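Pertussis toxin-like subunit ArtA (Escherichia coli, PDB 4Z9D) binds NAD and probably serves as the ADP-ribosyltransferase subunit of a pertussis-like AB5 toxin that inhibits trimeric G proteins. Local coordinates at residues Gln33-Leu36 against Ser40-Ala43; Ile87-Gln92 against Val167-Val172; Tyr97-Gln100 against Thr104-Gly107. The protein carries 2 engineered substitutions. All coordinates share one frame; numbering follows the deposited sequence.

Interaction 1: Gln33-Leu36 against Ser40-Ala43; sequences QQHL and SCAA. With NAD (nicotinamide-adenine-dinucleotide), chain F.
H35 and C41 form a buried sulfur-aromatic contact in the NAD pocket of this pertussis toxin-like ADP-ribosyltransferase fold. H35 lies on helix 32-37. C41 belongs to the loop that runs from this helix to strand 50-54. The sulfur SG of C41 sits 4.2 Å from the centroid of the H35 ring, 51° off the ring normal. It therefore comes in obliquely, and its nearest ring atom is H35 ND1 at 3.5 Å. In H35, CG is anti to the backbone N (chi1 171°), which places the ring between C41 SG and the ribose on the nicotinamide side, with H35 NE2 3.5 Å from NAD O2D. ND1 is hydrogen-bonded to S48 OG, and F50 packs edge-to-face with the ring. Together they probably limit rotation of the ring.

S40 points its side chain at the helix. Its OG lies at the edge of the H35 ring and touches H35 CA at 3.3 Å. No hydrogen bond joins the two segments. Q34 makes a loose contact with S40 CB through OE1, an oxygen bonded to N29 ND2.

Both segments reach the dinucleotide. NAD O3D lies 3.1 Å from L36 O and 3.3 Å from H35 O. The bond to H35 O is weak. On the loop side, A42 N donates to the phosphate oxygen O2A of NAD at 2.9 Å, with a bent N-H...O angle of 136°.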
loop_
_atom_site.group_PDB
_atom_site.type_symbol
_atom_site.label_atom_id
_atom_site.label_comp_id
_atom_site.label_asym_id
_atom_site.label_seq_id
_atom_site.Cartn_x
_atom_site.Cartn_y
_atom_site.Cartn_z
ATOM N N GLN A 33 0.451 -6.175 12.980
ATOM C CA GLN A 33 0.978 -7.474 12.566
ATOM C C GLN A 33 -0.036 -8.248 11.725
ATOM O O GLN A 33 0.324 -8.910 10.759
ATOM C CB GLN A 33 1.418 -8.299 13.767
ATOM C CG GLN A 33 2.342 -9.437 13.348
ATOM C CD GLN A 33 3.238 -9.915 14.470
ATOM O OE1 GLN A 33 3.929 -10.934 14.348
ATOM N NE2 GLN A 33 3.227 -9.188 15.576
ATOM N N GLN A 34 -1.299 -8.176 12.132
ATOM C CA GLN A 34 -2.417 -8.737 11.385
ATOM C C GLN A 34 -2.465 -8.180 9.967
ATOM O O GLN A 34 -2.607 -8.913 8.989
ATOM C CB GLN A 34 -3.722 -8.405 12.112
ATOM C CG GLN A 34 -4.759 -9.480 12.139
ATOM C CD GLN A 34 -5.723 -9.258 13.284
ATOM O OE1 GLN A 34 -6.709 -8.544 13.139
ATOM N NE2 GLN A 34 -5.428 -9.853 14.437
ATOM N N HIS A 35 -2.359 -6.864 9.854
ATOM C CA HIS A 35 -2.371 -6.239 8.542
ATOM C C HIS A 35 -1.199 -6.711 7.671
ATOM O O HIS A 35 -1.379 -7.086 6.509
ATOM C CB HIS A 35 -2.338 -4.724 8.680
ATOM C CG HIS A 35 -2.135 -4.024 7.379
ATOM N ND1 HIS A 35 -3.158 -3.813 6.476
ATOM C CD2 HIS A 35 -1.014 -3.525 6.803
ATOM C CE1 HIS A 35 -2.676 -3.202 5.406
ATOM N NE2 HIS A 35 -1.384 -3.003 5.586
ATOM N N LEU A 36 0.002 -6.691 8.242
ATOM C CA LEU A 36 1.205 -7.005 7.492
ATOM C C LEU A 36 1.202 -8.457 6.997
ATOM O O LEU A 36 1.786 -8.764 5.950
ATOM C CB LEU A 36 2.451 -6.724 8.333
ATOM C CG LEU A 36 2.725 -5.261 8.711
ATOM C CD1 LEU A 36 3.929 -5.180 9.628
ATOM C CD2 LEU A 36 2.953 -4.414 7.474
ATOM N N SER A 40 -6.013 -9.265 7.934
ATOM C CA SER A 40 -7.120 -8.349 8.149
ATOM C C SER A 40 -7.505 -7.660 6.847
ATOM O O SER A 40 -8.334 -6.748 6.836
ATOM C CB SER A 40 -6.766 -7.308 9.213
ATOM O OG SER A 40 -5.606 -6.585 8.842
ATOM N N CYS A 41 -6.913 -8.116 5.746
ATOM C CA CYS A 41 -7.170 -7.518 4.443
ATOM C C CYS A 41 -8.185 -8.356 3.679
ATOM O O CYS A 41 -8.900 -9.168 4.277
ATOM C CB CYS A 41 -5.872 -7.369 3.654
ATOM S SG CYS A 41 -4.757 -6.146 4.395
ATOM N N ALA A 42 -8.238 -8.172 2.363
ATOM C CA ALA A 42 -9.314 -8.746 1.555
ATOM C C ALA A 42 -9.442 -10.265 1.697
ATOM O O ALA A 42 -10.546 -10.801 1.670
ATOM C CB ALA A 42 -9.113 -8.380 0.097
ATOM N N ALA A 43 -8.327 -10.956 1.887
ATOM C CA ALA A 43 -8.383 -12.409 1.999
ATOM C C ALA A 43 -8.639 -12.871 3.429
ATOM O O ALA A 43 -8.671 -14.072 3.698
ATOM C CB ALA A 43 -7.097 -13.016 1.487
HETATM P PA NAD F . -6.419 -4.963 0.152
HETATM O O1A NAD F . -6.218 -3.557 0.589
HETATM O O2A NAD F . -7.438 -5.803 0.832
HETATM O O5B NAD F . -6.701 -4.922 -1.453
HETATM C C5B NAD F . -7.038 -6.073 -2.245
HETATM C C4B NAD F . -8.277 -5.710 -3.089
HETATM O O4B NAD F . -9.443 -5.531 -2.229
HETATM C C3B NAD F . -8.082 -4.361 -3.712
HETATM O O3B NAD F . -7.236 -4.525 -4.892
HETATM C C2B NAD F . -9.502 -4.066 -4.100
HETATM O O2B NAD F . -9.894 -5.015 -5.077
HETATM C C1B NAD F . -10.225 -4.439 -2.796
HETATM N N9A NAD F . -10.275 -3.429 -1.680
HETATM C C8A NAD F . -9.362 -2.957 -0.832
HETATM N N7A NAD F . -9.970 -2.100 -0.008
HETATM C C5A NAD F . -11.267 -2.053 -0.329
HETATM C C6A NAD F . -12.305 -1.364 0.179
HETATM N N6A NAD F . -12.044 -0.557 1.204
HETATM N N1A NAD F . -13.549 -1.471 -0.317
HETATM C C2A NAD F . -13.761 -2.336 -1.389
HETATM N N3A NAD F . -12.666 -3.042 -1.905
HETATM C C4A NAD F . -11.447 -2.885 -1.361
HETATM O O3 NAD F . -5.045 -5.737 0.242
HETATM P PN NAD F . -3.639 -5.138 -0.314
HETATM O O1N NAD F . -3.571 -3.667 -0.096
HETATM O O2N NAD F . -3.370 -5.715 -1.649
HETATM O O5D NAD F . -2.672 -5.799 0.763
HETATM C C5D NAD F . -2.639 -7.214 0.992
HETATM C C4D NAD F . -1.258 -7.615 1.521
HETATM O O4D NAD F . -0.308 -7.040 0.559
HETATM C C3D NAD F . -0.960 -6.969 2.888
HETATM O O3D NAD F . -0.026 -7.761 3.630
HETATM C C2D NAD F . -0.266 -5.705 2.421
HETATM O O2D NAD F . 0.519 -5.115 3.481
HETATM C C1D NAD F . 0.615 -6.208 1.284
HETATM N N1N NAD F . 1.085 -5.042 0.454
HETATM C C2N NAD F . 0.294 -4.560 -0.618
HETATM C C3N NAD F . 0.673 -3.457 -1.384
HETATM C C7N NAD F . -0.115 -2.997 -2.456
HETATM O O7N NAD F . 0.446 -2.121 -3.314
HETATM N N7N NAD F . -1.349 -3.487 -2.601
HETATM C C4N NAD F . 1.869 -2.816 -1.069
HETATM C C5N NAD F . 2.664 -3.279 -0.021
HETATM C C6N NAD F . 2.285 -4.373 0.751
#

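Interaction 2: Ile87-Gln92 against Val167-Val172; sequences IFYPIQ and VIPQLV
The backbone N of I168 is hydrogen-bonded to S94 OG, on helix 92-100, and this bond fixes one backbone atom of the residue that lies over the Y89 ring. The contact itself has no hydrogen bond between its two segments. It is made by Y89 against V167, I168 and P169. I168 CG1 lies over one face of the Y89 ring in a CH-pi contact, 4.1 Å from the centroid and 28° off the normal. Its closest approach is to Y89 CG at 3.7 Å, so the methylene sits nearer the root of the ring than its hydroxyl. In I168, CG1 is anti to the carbonyl carbon (chi1 -60°), which sends this branch to Y89.

In this ADP-ribosyltransferase fold, strand 88-90 is an outer strand of the three-stranded antiparallel sheet 50-54, 118-122, 88-90. Y89 is backbone hydrogen-bonded to V120 of the middle strand. The segment 167-172 has no regular structure and packs on the Y89 side chain. P169 O is hydrogen-bonded to R30 NH2. The I168 side chain also packs on V120 and on L32 of helix 32-37.

At the far end of the tyrosine, P169 CD lies obliquely to the ring. It touches Y89 OH at 3.3 Å and Y89 CZ at 3.7 Å. The carbonyl oxygen of V167 comes to 3.6 Å from Y89 CE2, again obliquely.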
loop_
_atom_site.group_PDB
_atom_site.type_symbol
_atom_site.label_atom_id
_atom_site.label_comp_id
_atom_site.label_asym_id
_atom_site.label_seq_id
_atom_site.Cartn_x
_atom_site.Cartn_y
_atom_site.Cartn_z
ATOM N N ILE A 87 -0.579 11.283 6.844
ATOM C CA ILE A 87 -1.502 10.156 6.919
ATOM C C ILE A 87 -0.747 8.828 6.757
ATOM O O ILE A 87 -1.223 7.765 7.167
ATOM C CB ILE A 87 -2.577 10.282 5.784
ATOM C CG1 ILE A 87 -3.342 11.605 5.895
ATOM C CG2 ILE A 87 -3.534 9.083 5.739
ATOM C CD1 ILE A 87 -4.295 11.857 4.731
ATOM N N PHE A 88 0.461 8.925 6.209
ATOM C CA PHE A 88 1.291 7.776 5.851
ATOM C C PHE A 88 2.373 7.558 6.893
ATOM O O PHE A 88 2.993 8.512 7.361
ATOM C CB PHE A 88 1.936 7.978 4.473
ATOM C CG PHE A 88 0.949 8.055 3.331
ATOM C CD1 PHE A 88 0.090 9.144 3.207
ATOM C CD2 PHE A 88 0.901 7.052 2.368
ATOM C CE1 PHE A 88 -0.799 9.242 2.151
ATOM C CE2 PHE A 88 0.010 7.133 1.303
ATOM C CZ PHE A 88 -0.843 8.234 1.194
ATOM N N TYR A 89 2.601 6.302 7.246
ATOM C CA TYR A 89 3.625 5.922 8.233
ATOM C C TYR A 89 4.510 4.814 7.692
ATOM O O TYR A 89 3.997 3.795 7.253
ATOM C CB TYR A 89 2.984 5.417 9.533
ATOM C CG TYR A 89 2.190 6.431 10.319
ATOM C CD1 TYR A 89 0.891 6.771 9.951
ATOM C CD2 TYR A 89 2.716 6.998 11.474
ATOM C CE1 TYR A 89 0.159 7.694 10.692
ATOM C CE2 TYR A 89 1.986 7.916 12.223
ATOM C CZ TYR A 89 0.718 8.252 11.827
ATOM O OH TYR A 89 0.002 9.157 12.574
ATOM N N PRO A 90 5.833 5.008 7.699
ATOM C CA PRO A 90 6.715 3.855 7.495
ATOM C C PRO A 90 6.508 2.874 8.648
ATOM O O PRO A 90 6.269 3.321 9.771
ATOM C CB PRO A 90 8.124 4.463 7.526
ATOM C CG PRO A 90 7.921 5.941 7.343
ATOM C CD PRO A 90 6.587 6.238 7.967
ATOM N N ILE A 91 6.601 1.569 8.410
ATOM C CA ILE A 91 6.202 0.639 9.464
ATOM C C ILE A 91 7.260 0.427 10.554
ATOM O O ILE A 91 6.936 0.013 11.659
ATOM C CB ILE A 91 5.813 -0.746 8.885
ATOM C CG1 ILE A 91 6.983 -1.410 8.170
ATOM C CG2 ILE A 91 4.612 -0.623 7.947
ATOM C CD1 ILE A 91 6.648 -2.796 7.673
ATOM N N GLN A 92 8.515 0.741 10.266
ATOM C CA GLN A 92 9.602 0.368 11.168
ATOM C C GLN A 92 9.507 0.936 12.606
ATOM O O GLN A 92 9.734 0.196 13.561
ATOM C CB GLN A 92 10.940 0.769 10.532
ATOM C CG GLN A 92 12.165 0.346 11.304
ATOM C CD GLN A 92 13.448 0.705 10.561
ATOM O OE1 GLN A 92 13.919 -0.056 9.716
ATOM N NE2 GLN A 92 14.016 1.869 10.876
ATOM N N VAL A 167 5.512 6.751 15.503
ATOM C CA VAL A 167 4.743 5.536 15.747
ATOM C C VAL A 167 3.280 5.746 15.388
ATOM O O VAL A 167 2.725 6.813 15.620
ATOM C CB VAL A 167 4.870 5.097 17.224
ATOM C CG1 VAL A 167 4.009 3.837 17.523
ATOM C CG2 VAL A 167 6.342 4.860 17.566
ATOM N N ILE A 168 2.663 4.739 14.785
ATOM C CA ILE A 168 1.222 4.787 14.531
ATOM C C ILE A 168 0.429 4.852 15.842
ATOM O O ILE A 168 0.600 4.005 16.718
ATOM C CB ILE A 168 0.768 3.567 13.738
ATOM C CG1 ILE A 168 1.486 3.496 12.387
ATOM C CG2 ILE A 168 -0.746 3.556 13.589
ATOM C CD1 ILE A 168 1.340 2.126 11.729
ATOM N N PRO A 169 -0.432 5.872 15.988
ATOM C CA PRO A 169 -1.211 6.009 17.221
ATOM C C PRO A 169 -2.295 4.947 17.336
ATOM O O PRO A 169 -2.704 4.368 16.326
ATOM C CB PRO A 169 -1.823 7.413 17.118
ATOM C CG PRO A 169 -1.627 7.849 15.730
ATOM C CD PRO A 169 -0.522 7.059 15.123
ATOM N N GLN A 170 -2.724 4.691 18.563
ATOM C CA GLN A 170 -3.841 3.794 18.838
ATOM C C GLN A 170 -3.622 2.383 18.284
ATOM O O GLN A 170 -4.573 1.721 17.854
ATOM C CB GLN A 170 -5.151 4.385 18.275
ATOM C CG GLN A 170 -5.566 5.724 18.914
ATOM C CD GLN A 170 -5.291 6.942 18.040
ATOM O OE1 GLN A 170 -5.360 6.867 16.809
ATOM N NE2 GLN A 170 -4.981 8.079 18.676
ATOM N N LEU A 171 -2.375 1.913 18.299
ATOM C CA LEU A 171 -2.090 0.543 17.868
ATOM C C LEU A 171 -2.742 -0.487 18.799
ATOM O O LEU A 171 -2.842 -0.268 20.007
ATOM C CB LEU A 171 -0.582 0.284 17.793
ATOM C CG LEU A 171 0.196 0.870 16.608
ATOM C CD1 LEU A 171 1.691 0.734 16.836
ATOM C CD2 LEU A 171 -0.194 0.152 15.320
ATOM N N VAL A 172 -3.149 -1.621 18.237
ATOM C CA VAL A 172 -3.599 -2.742 19.057
ATOM C C VAL A 172 -2.392 -3.576 19.489
ATOM O O VAL A 172 -1.594 -3.996 18.667
ATOM C CB VAL A 172 -4.597 -3.634 18.312
ATOM C CG1 VAL A 172 -5.042 -4.778 19.213
ATOM C CG2 VAL A 172 -5.798 -2.823 17.876
#

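Interaction 3: Tyr97-Gln100 against Thr104-Gly107; sequences YLTQ and TFSG
After helix 92-100 the chain turns back within a few residues and brings F105 against L98 and T99, with the CA atoms of T99 and T104 6.1 Å apart. The helix supplies L98 and T99. The facing segment is a short connection that leads into helix 107-112, so this is a local contact across the turn between two consecutive helices. It is buried and has no hydrogen bond between its two segments.

F105 makes the side-chain contact from segment 104-107. Its CG is anti to the carbonyl carbon (chi1 -64°), and the end of the ring comes nearer to the helix than its base does. The ring presents an edge. L98 CB lies in the ring plane, 3.9 Å from F105 CE2. One methyl, L98 CD1, comes to 4.0 Å from F105 CZ. The same leucine also packs on L32, I103 and V173, while F105 rests on Q33 of helix 32-37.

T99 OG1 lies at the same ring edge, close to the plane. It is 3.5 Å from F105 CD2 and 3.6 Å from F105 CE2. Its position beside the backbone N (chi1 -57°) lets OG1 bond back to V95 O, one turn earlier in the helix. R110 NH1 of helix 107-112 bonds to the same OG1, which ties the two helices together next to F105.

Helix 107-112 starts right after S106, its N-cap. The S106 side chain caps a backbone N of that helix, and S106 N bonds to E109 OE1, in the manner of a capping box.

The phenyl edge thus meets both carbon and oxygen. The weakly positive ring hydrogens probably suit OG1, while the hydroxyl keeps its hydrogen bonds to V95 and R110.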
loop_
_atom_site.group_PDB
_atom_site.type_symbol
_atom_site.label_atom_id
_atom_site.label_comp_id
_atom_site.label_asym_id
_atom_site.label_seq_id
_atom_site.Cartn_x
_atom_site.Cartn_y
_atom_site.Cartn_z
ATOM N N TYR A 97 8.359 -0.272 18.244
ATOM C CA TYR A 97 7.521 -0.048 19.413
ATOM C C TYR A 97 6.799 -1.316 19.878
ATOM O O TYR A 97 6.810 -1.640 21.059
ATOM C CB TYR A 97 6.518 1.061 19.120
ATOM C CG TYR A 97 5.491 1.265 20.212
ATOM C CD1 TYR A 97 5.816 1.962 21.363
ATOM C CD2 TYR A 97 4.183 0.809 20.063
ATOM C CE1 TYR A 97 4.870 2.175 22.371
ATOM C CE2 TYR A 97 3.224 1.026 21.051
ATOM C CZ TYR A 97 3.582 1.706 22.208
ATOM O OH TYR A 97 2.657 1.929 23.202
ATOM N N LEU A 98 6.174 -2.036 18.956
ATOM C CA LEU A 98 5.497 -3.290 19.306
ATOM C C LEU A 98 6.480 -4.288 19.926
ATOM O O LEU A 98 6.146 -5.022 20.856
ATOM C CB LEU A 98 4.831 -3.905 18.075
ATOM C CG LEU A 98 3.648 -3.067 17.592
ATOM C CD1 LEU A 98 3.162 -3.510 16.212
ATOM C CD2 LEU A 98 2.510 -3.132 18.604
ATOM N N THR A 99 7.693 -4.325 19.391
ATOM C CA THR A 99 8.743 -5.176 19.945
ATOM C C THR A 99 9.121 -4.761 21.381
ATOM O O THR A 99 9.346 -5.629 22.231
ATOM C CB THR A 99 9.985 -5.163 19.036
ATOM O OG1 THR A 99 9.603 -5.592 17.723
ATOM C CG2 THR A 99 11.048 -6.115 19.565
ATOM N N GLN A 100 9.195 -3.458 21.665
ATOM C CA GLN A 100 9.466 -3.011 23.039
ATOM C C GLN A 100 8.284 -3.318 23.948
ATOM O O GLN A 100 8.413 -3.364 25.172
ATOM C CB GLN A 100 9.728 -1.508 23.123
ATOM C CG GLN A 100 10.995 -0.988 22.474
ATOM C CD GLN A 100 10.958 0.527 22.295
ATOM O OE1 GLN A 100 9.906 1.159 22.427
ATOM N NE2 GLN A 100 12.116 1.115 22.012
ATOM N N THR A 104 6.157 -10.294 19.424
ATOM C CA THR A 104 7.235 -11.007 18.748
ATOM C C THR A 104 7.004 -11.096 17.252
ATOM O O THR A 104 5.947 -11.529 16.797
ATOM C CB THR A 104 7.411 -12.436 19.289
ATOM O OG1 THR A 104 6.131 -13.067 19.407
ATOM C CG2 THR A 104 8.116 -12.418 20.640
ATOM N N PHE A 105 7.994 -10.655 16.489
ATOM C CA PHE A 105 7.982 -10.855 15.053
ATOM C C PHE A 105 8.917 -12.010 14.728
ATOM O O PHE A 105 10.059 -12.027 15.174
ATOM C CB PHE A 105 8.394 -9.574 14.331
ATOM C CG PHE A 105 7.431 -8.436 14.541
ATOM C CD1 PHE A 105 6.397 -8.214 13.650
ATOM C CD2 PHE A 105 7.550 -7.606 15.649
ATOM C CE1 PHE A 105 5.503 -7.173 13.848
ATOM C CE2 PHE A 105 6.668 -6.569 15.853
ATOM C CZ PHE A 105 5.638 -6.352 14.954
ATOM N N SER A 106 8.425 -12.974 13.962
ATOM C CA SER A 106 9.210 -14.158 13.639
ATOM C C SER A 106 10.380 -13.828 12.731
ATOM O O SER A 106 10.418 -12.760 12.115
ATOM C CB SER A 106 8.326 -15.196 12.978
ATOM O OG SER A 106 7.998 -14.771 11.672
ATOM N N GLY A 107 11.322 -14.762 12.620
ATOM C CA GLY A 107 12.430 -14.594 11.701
ATOM C C GLY A 107 11.917 -14.375 10.292
ATOM O O GLY A 107 12.493 -13.593 9.530
#

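All three interactions lie in the pertussis toxin subunit 1 family domain and pack side by side. Centre to centre, interactions 1 and 2 are about 15 Å apart, 1 and 3 about 17 Å, and 2 and 3 about 14 Å. Interaction 1 comes first along the chain. The chain then enters strand 88-90 of interaction 2, runs through helix 92-100 and interaction 3, and returns with 167-172. Helix 32-37 links all three: L36 CD2 lies 4.0 Å from I91 CD1, and Q33 packs on F105. Y97 meets V167 and L171. Interaction 1 touches NAD directly. Interactions 2 and 3 lie further out and join the sheet edge, helix 92-100 and the C-terminal tail beside helix 32-37.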